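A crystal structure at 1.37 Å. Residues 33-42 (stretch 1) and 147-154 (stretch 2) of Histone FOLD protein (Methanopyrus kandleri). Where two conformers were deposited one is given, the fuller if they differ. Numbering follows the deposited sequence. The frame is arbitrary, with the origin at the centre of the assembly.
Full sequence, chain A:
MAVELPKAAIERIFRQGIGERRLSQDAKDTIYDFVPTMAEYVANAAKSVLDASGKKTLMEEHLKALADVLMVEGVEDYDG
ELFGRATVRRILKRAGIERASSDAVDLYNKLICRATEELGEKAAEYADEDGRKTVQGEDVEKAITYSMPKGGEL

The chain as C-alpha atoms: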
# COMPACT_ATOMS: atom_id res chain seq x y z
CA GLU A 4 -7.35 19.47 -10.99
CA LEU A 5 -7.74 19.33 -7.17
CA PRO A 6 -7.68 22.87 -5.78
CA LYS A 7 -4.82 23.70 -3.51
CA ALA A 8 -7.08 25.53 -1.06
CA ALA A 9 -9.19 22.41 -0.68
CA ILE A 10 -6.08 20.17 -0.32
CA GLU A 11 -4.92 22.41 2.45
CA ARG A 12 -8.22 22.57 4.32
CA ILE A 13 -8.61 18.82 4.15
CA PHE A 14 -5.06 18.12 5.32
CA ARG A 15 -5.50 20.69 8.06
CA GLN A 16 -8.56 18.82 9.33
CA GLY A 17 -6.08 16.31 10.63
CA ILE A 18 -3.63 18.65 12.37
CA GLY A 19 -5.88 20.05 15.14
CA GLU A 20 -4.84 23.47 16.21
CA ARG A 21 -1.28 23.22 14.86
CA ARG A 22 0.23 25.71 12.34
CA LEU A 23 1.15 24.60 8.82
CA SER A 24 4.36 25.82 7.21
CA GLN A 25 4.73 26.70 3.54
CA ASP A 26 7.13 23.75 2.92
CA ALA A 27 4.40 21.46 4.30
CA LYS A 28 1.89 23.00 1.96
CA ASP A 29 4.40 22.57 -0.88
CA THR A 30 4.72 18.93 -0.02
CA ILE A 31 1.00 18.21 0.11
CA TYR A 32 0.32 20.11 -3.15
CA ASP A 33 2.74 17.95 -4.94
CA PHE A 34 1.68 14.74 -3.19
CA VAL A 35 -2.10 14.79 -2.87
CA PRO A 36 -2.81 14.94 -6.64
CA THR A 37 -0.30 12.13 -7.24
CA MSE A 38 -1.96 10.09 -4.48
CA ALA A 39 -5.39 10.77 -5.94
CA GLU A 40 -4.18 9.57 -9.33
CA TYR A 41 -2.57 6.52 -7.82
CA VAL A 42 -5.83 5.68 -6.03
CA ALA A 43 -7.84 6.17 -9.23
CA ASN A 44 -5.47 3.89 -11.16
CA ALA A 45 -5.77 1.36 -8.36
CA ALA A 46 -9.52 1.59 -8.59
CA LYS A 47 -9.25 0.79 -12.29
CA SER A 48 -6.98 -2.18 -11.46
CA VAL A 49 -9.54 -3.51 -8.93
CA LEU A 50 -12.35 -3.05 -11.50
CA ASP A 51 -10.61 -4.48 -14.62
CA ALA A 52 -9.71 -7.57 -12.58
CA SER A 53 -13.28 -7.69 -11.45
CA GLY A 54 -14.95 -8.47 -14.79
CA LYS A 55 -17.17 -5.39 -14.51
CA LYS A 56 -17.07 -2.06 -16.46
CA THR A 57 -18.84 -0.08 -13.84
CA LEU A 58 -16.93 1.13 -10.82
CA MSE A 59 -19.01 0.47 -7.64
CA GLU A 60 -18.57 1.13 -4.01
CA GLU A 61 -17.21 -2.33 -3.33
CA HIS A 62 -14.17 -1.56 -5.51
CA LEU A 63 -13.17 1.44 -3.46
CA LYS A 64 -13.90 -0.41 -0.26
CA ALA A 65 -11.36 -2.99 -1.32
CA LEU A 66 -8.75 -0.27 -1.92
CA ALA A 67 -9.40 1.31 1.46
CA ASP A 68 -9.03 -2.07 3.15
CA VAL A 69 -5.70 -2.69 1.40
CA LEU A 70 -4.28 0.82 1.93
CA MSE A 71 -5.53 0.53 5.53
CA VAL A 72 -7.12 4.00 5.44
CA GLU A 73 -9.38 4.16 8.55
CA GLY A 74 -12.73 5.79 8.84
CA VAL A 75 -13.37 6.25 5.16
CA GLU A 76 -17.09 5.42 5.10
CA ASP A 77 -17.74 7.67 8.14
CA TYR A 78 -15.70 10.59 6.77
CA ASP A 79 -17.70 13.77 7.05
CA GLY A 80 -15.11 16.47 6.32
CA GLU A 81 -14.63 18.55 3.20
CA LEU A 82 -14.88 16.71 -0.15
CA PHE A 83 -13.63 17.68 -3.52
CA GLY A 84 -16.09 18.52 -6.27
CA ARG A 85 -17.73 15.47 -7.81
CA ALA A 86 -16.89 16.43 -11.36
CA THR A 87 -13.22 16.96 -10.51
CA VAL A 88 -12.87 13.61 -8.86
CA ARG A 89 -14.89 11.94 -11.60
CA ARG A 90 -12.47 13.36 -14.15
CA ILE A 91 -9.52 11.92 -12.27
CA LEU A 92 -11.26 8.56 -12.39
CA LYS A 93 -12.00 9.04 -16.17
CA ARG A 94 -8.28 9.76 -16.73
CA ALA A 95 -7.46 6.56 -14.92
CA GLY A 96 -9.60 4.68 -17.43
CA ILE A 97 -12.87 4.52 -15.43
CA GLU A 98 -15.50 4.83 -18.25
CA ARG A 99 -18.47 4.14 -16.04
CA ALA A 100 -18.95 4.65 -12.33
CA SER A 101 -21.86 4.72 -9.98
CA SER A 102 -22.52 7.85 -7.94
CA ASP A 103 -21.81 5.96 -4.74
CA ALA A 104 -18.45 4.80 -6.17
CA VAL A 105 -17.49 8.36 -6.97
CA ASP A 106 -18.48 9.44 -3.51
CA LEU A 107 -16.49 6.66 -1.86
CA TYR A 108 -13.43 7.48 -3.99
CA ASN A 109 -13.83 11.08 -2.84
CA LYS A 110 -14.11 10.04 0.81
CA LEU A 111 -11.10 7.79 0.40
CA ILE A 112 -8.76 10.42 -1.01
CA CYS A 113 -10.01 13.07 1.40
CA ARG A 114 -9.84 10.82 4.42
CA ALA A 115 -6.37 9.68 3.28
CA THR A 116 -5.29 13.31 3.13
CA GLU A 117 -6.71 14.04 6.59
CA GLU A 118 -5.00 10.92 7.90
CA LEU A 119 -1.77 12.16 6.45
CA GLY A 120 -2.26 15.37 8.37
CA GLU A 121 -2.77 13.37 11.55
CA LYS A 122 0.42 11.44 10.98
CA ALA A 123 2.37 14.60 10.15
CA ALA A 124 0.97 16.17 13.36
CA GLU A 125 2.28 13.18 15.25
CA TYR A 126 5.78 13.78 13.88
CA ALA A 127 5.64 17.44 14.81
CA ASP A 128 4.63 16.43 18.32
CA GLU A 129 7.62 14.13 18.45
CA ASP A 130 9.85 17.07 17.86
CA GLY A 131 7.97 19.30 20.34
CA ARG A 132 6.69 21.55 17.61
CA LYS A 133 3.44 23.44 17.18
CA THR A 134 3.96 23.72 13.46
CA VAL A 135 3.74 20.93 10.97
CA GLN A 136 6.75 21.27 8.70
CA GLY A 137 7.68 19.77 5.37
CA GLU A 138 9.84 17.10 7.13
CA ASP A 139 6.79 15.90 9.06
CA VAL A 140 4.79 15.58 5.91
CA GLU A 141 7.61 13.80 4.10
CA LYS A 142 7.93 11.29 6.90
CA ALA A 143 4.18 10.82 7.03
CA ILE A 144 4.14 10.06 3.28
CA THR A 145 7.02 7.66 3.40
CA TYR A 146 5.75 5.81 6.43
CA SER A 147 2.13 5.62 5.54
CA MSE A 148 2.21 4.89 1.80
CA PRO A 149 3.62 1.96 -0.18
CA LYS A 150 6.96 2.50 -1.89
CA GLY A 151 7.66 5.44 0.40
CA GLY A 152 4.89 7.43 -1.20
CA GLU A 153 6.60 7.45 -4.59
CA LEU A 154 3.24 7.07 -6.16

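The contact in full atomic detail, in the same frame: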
# COMPACT_ATOMS: atom_id res chain seq x y z
N ASP A 33 2.17 18.85 -3.95
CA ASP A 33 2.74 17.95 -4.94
C ASP A 33 2.13 16.55 -4.73
O ASP A 33 1.75 15.84 -5.65
CB ASP A 33 4.28 17.88 -4.85
CG ASP A 33 5.02 19.02 -5.58
OD1 ASP A 33 4.36 19.74 -6.37
OD2 ASP A 33 6.23 19.24 -5.29
N PHE A 34 2.03 16.11 -3.46
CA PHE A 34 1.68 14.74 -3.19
C PHE A 34 0.21 14.36 -3.38
O PHE A 34 -0.09 13.34 -3.97
CB PHE A 34 2.13 14.40 -1.75
CG PHE A 34 1.69 13.01 -1.38
CD1 PHE A 34 2.43 11.93 -1.89
CD2 PHE A 34 0.62 12.80 -0.54
CE1 PHE A 34 2.02 10.67 -1.54
CE2 PHE A 34 0.18 11.52 -0.26
CZ PHE A 34 0.93 10.49 -0.75
N VAL A 35 -0.68 15.19 -2.85
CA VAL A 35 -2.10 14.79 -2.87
C VAL A 35 -2.58 14.52 -4.28
O VAL A 35 -3.26 13.49 -4.46
CB VAL A 35 -2.99 15.76 -2.07
CG1 VAL A 35 -4.46 15.51 -2.24
CG2 VAL A 35 -2.59 15.63 -0.60
N PRO A 36 -2.34 15.32 -5.30
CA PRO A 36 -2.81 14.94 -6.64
C PRO A 36 -2.20 13.66 -7.14
O PRO A 36 -2.84 12.89 -7.84
CB PRO A 36 -2.39 16.18 -7.48
CG PRO A 36 -2.31 17.28 -6.50
CD PRO A 36 -1.70 16.66 -5.28
N THR A 37 -0.94 13.38 -6.84
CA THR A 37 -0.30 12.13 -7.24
C THR A 37 -0.94 10.94 -6.54
O THR A 37 -1.20 9.92 -7.17
CB THR A 37 1.20 12.21 -6.88
OG1 THR A 37 1.83 13.15 -7.75
CG2 THR A 37 1.91 10.90 -7.08
N MSE A 38 -1.24 11.12 -5.22
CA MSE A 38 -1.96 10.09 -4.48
C MSE A 38 -3.35 9.87 -5.05
O MSE A 38 -3.77 8.74 -5.20
CB MSE A 38 -2.04 10.45 -3.00
CG MSE A 38 -2.79 9.45 -2.19
SE MSE A 38 -4.57 9.73 -2.07
CE MSE A 38 -4.68 11.25 -1.15
N ALA A 39 -4.06 10.92 -5.37
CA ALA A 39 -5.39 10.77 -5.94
C ALA A 39 -5.33 9.99 -7.23
O ALA A 39 -6.19 9.13 -7.51
CB ALA A 39 -6.06 12.12 -6.13
N GLU A 40 -4.32 10.28 -8.07
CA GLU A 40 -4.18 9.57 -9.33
C GLU A 40 -3.83 8.11 -9.11
O GLU A 40 -4.36 7.23 -9.79
CB GLU A 40 -3.15 10.32 -10.18
CG GLU A 40 -2.90 9.66 -11.50
CD GLU A 40 -2.25 10.55 -12.54
OE1 GLU A 40 -1.87 11.65 -12.22
OE2 GLU A 40 -2.19 10.09 -13.67
N TYR A 41 -2.95 7.84 -8.18
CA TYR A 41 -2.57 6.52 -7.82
C TYR A 41 -3.79 5.70 -7.38
O TYR A 41 -4.01 4.58 -7.77
CB TYR A 41 -1.49 6.59 -6.71
CG TYR A 41 -1.39 5.29 -5.95
CD1 TYR A 41 -0.71 4.17 -6.37
CD2 TYR A 41 -1.99 5.20 -4.71
CE1 TYR A 41 -0.68 3.04 -5.59
CE2 TYR A 41 -1.98 4.07 -3.91
CZ TYR A 41 -1.29 2.97 -4.38
OH TYR A 41 -1.26 1.83 -3.60
N VAL A 42 -4.63 6.33 -6.54
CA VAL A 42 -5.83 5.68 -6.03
C VAL A 42 -6.80 5.44 -7.17
O VAL A 42 -7.41 4.39 -7.27
CB VAL A 42 -6.49 6.45 -4.90
CG1 VAL A 42 -7.78 5.80 -4.49
CG2 VAL A 42 -5.53 6.50 -3.70
N SER A 147 3.45 6.13 5.75
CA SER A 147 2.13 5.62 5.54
C SER A 147 1.82 5.01 4.18
O SER A 147 0.89 4.21 4.10
CB SER A 147 1.12 6.71 5.88
OG SER A 147 1.11 7.70 4.91
N MSE A 148 2.54 5.34 3.13
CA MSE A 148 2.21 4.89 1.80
C MSE A 148 3.15 3.75 1.36
O MSE A 148 4.29 3.62 1.80
CB MSE A 148 2.30 6.08 0.82
CG MSE A 148 1.20 7.10 0.93
SE MSE A 148 -0.45 6.63 0.31
CE MSE A 148 -1.30 6.77 1.92
N PRO A 149 2.72 2.95 0.42
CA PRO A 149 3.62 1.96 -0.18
C PRO A 149 4.71 2.68 -0.95
O PRO A 149 4.53 3.75 -1.47
CB PRO A 149 2.67 1.21 -1.11
CG PRO A 149 1.63 2.25 -1.44
CD PRO A 149 1.36 2.96 -0.16
N LYS A 150 5.84 2.01 -1.07
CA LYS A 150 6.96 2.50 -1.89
C LYS A 150 7.33 3.91 -1.45
O LYS A 150 7.72 4.74 -2.28
CB LYS A 150 6.67 2.37 -3.39
CG LYS A 150 6.63 0.93 -3.80
CD LYS A 150 8.01 0.27 -3.80
CE LYS A 150 7.60 -1.12 -4.36
NZ LYS A 150 8.48 -2.05 -3.73
N GLY A 151 7.24 4.17 -0.16
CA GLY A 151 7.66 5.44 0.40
C GLY A 151 6.85 6.59 -0.10
O GLY A 151 7.24 7.74 -0.03
N GLY A 152 5.69 6.34 -0.66
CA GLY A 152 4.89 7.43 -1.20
C GLY A 152 5.36 7.84 -2.56
O GLY A 152 4.85 8.87 -3.00
N GLU A 153 6.22 7.12 -3.22
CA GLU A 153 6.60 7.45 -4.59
C GLU A 153 5.60 6.89 -5.57
O GLU A 153 5.80 5.92 -6.28
CB GLU A 153 8.05 6.95 -4.78
CG GLU A 153 8.96 7.69 -3.84
CD GLU A 153 10.43 7.73 -4.22
OE1 GLU A 153 10.88 6.75 -4.89
OE2 GLU A 153 11.09 8.72 -3.86
N LEU A 154 4.44 7.52 -5.50
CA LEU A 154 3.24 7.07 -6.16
C LEU A 154 3.02 7.69 -7.53
O LEU A 154 3.81 8.62 -7.84
CB LEU A 154 1.99 7.42 -5.30
CG LEU A 154 1.96 6.97 -3.89
CD1 LEU A 154 0.66 7.44 -3.20
CD2 LEU A 154 2.15 5.44 -3.75
OXT LEU A 154 2.08 7.20 -8.21
O HOH W 1 0.12 8.75 -9.34

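The C-terminal stretch, residues 147-154, in which Met-148 is the first residue after a helix to leave helical phi/psi, packs against one helix, residues 33-42. The contact buries 361 Å² in total, counting both sides. No direct hydrogen bond crosses it, so apolar packing and one bridging water join the stretches.

Leu-154, the last residue, contributes the largest area. Its CA-to-CB bond points toward the helix, and the side chain meets Phe-34, Met-38 and Tyr-41. CD1 of Leu-154 lies 3.9 Å from Phe-34 CE1, 4.0 Å from Met-38 CB and 3.8 Å from Tyr-41 CD2. These three residues are spaced three or four apart, about one helical turn, so they share one side of the helix. A branched leucine suits this site because one methyl reaches all three while the other covers the tyrosine ring.

That second contact is a CH-pi interaction. Leu-154 CD2 sits over one face of the Tyr-41 ring, 4.0 Å from its centroid and 6° off the normal. Farther out on the same ring, Tyr-41 OH is 3.6 Å from Pro-149 CG. The OH is hydrogen-bonded elsewhere in the structure.

Met-148 and Phe-34 form a second apolar patch. Phe-34 CZ is 3.8 Å from Met-148 CG, and Met-148 SE is 4.4 Å from Met-38 CG. Both methionines are selenomethionine. The CA-to-CB bond of Met-148 points toward the helix, and its long side chain packs in a buried site.

Backbone groups also take part. Gly-152 O lies at the edge of the Phe-34 ring, 3.7 Å from Phe-34 CE1. Gly-152 has phi/psi of 81/11, where a CB would jam against the preceding carbonyl O; glycine fits.

Water 1 provides the polar link. It donates to Thr-37 O at 2.8 Å and to Leu-154 OXT at 2.7 Å, tying the terminal carboxylate to the helix backbone. Nearby, Thr-37 CG2 is 3.1 Å from Leu-154 O.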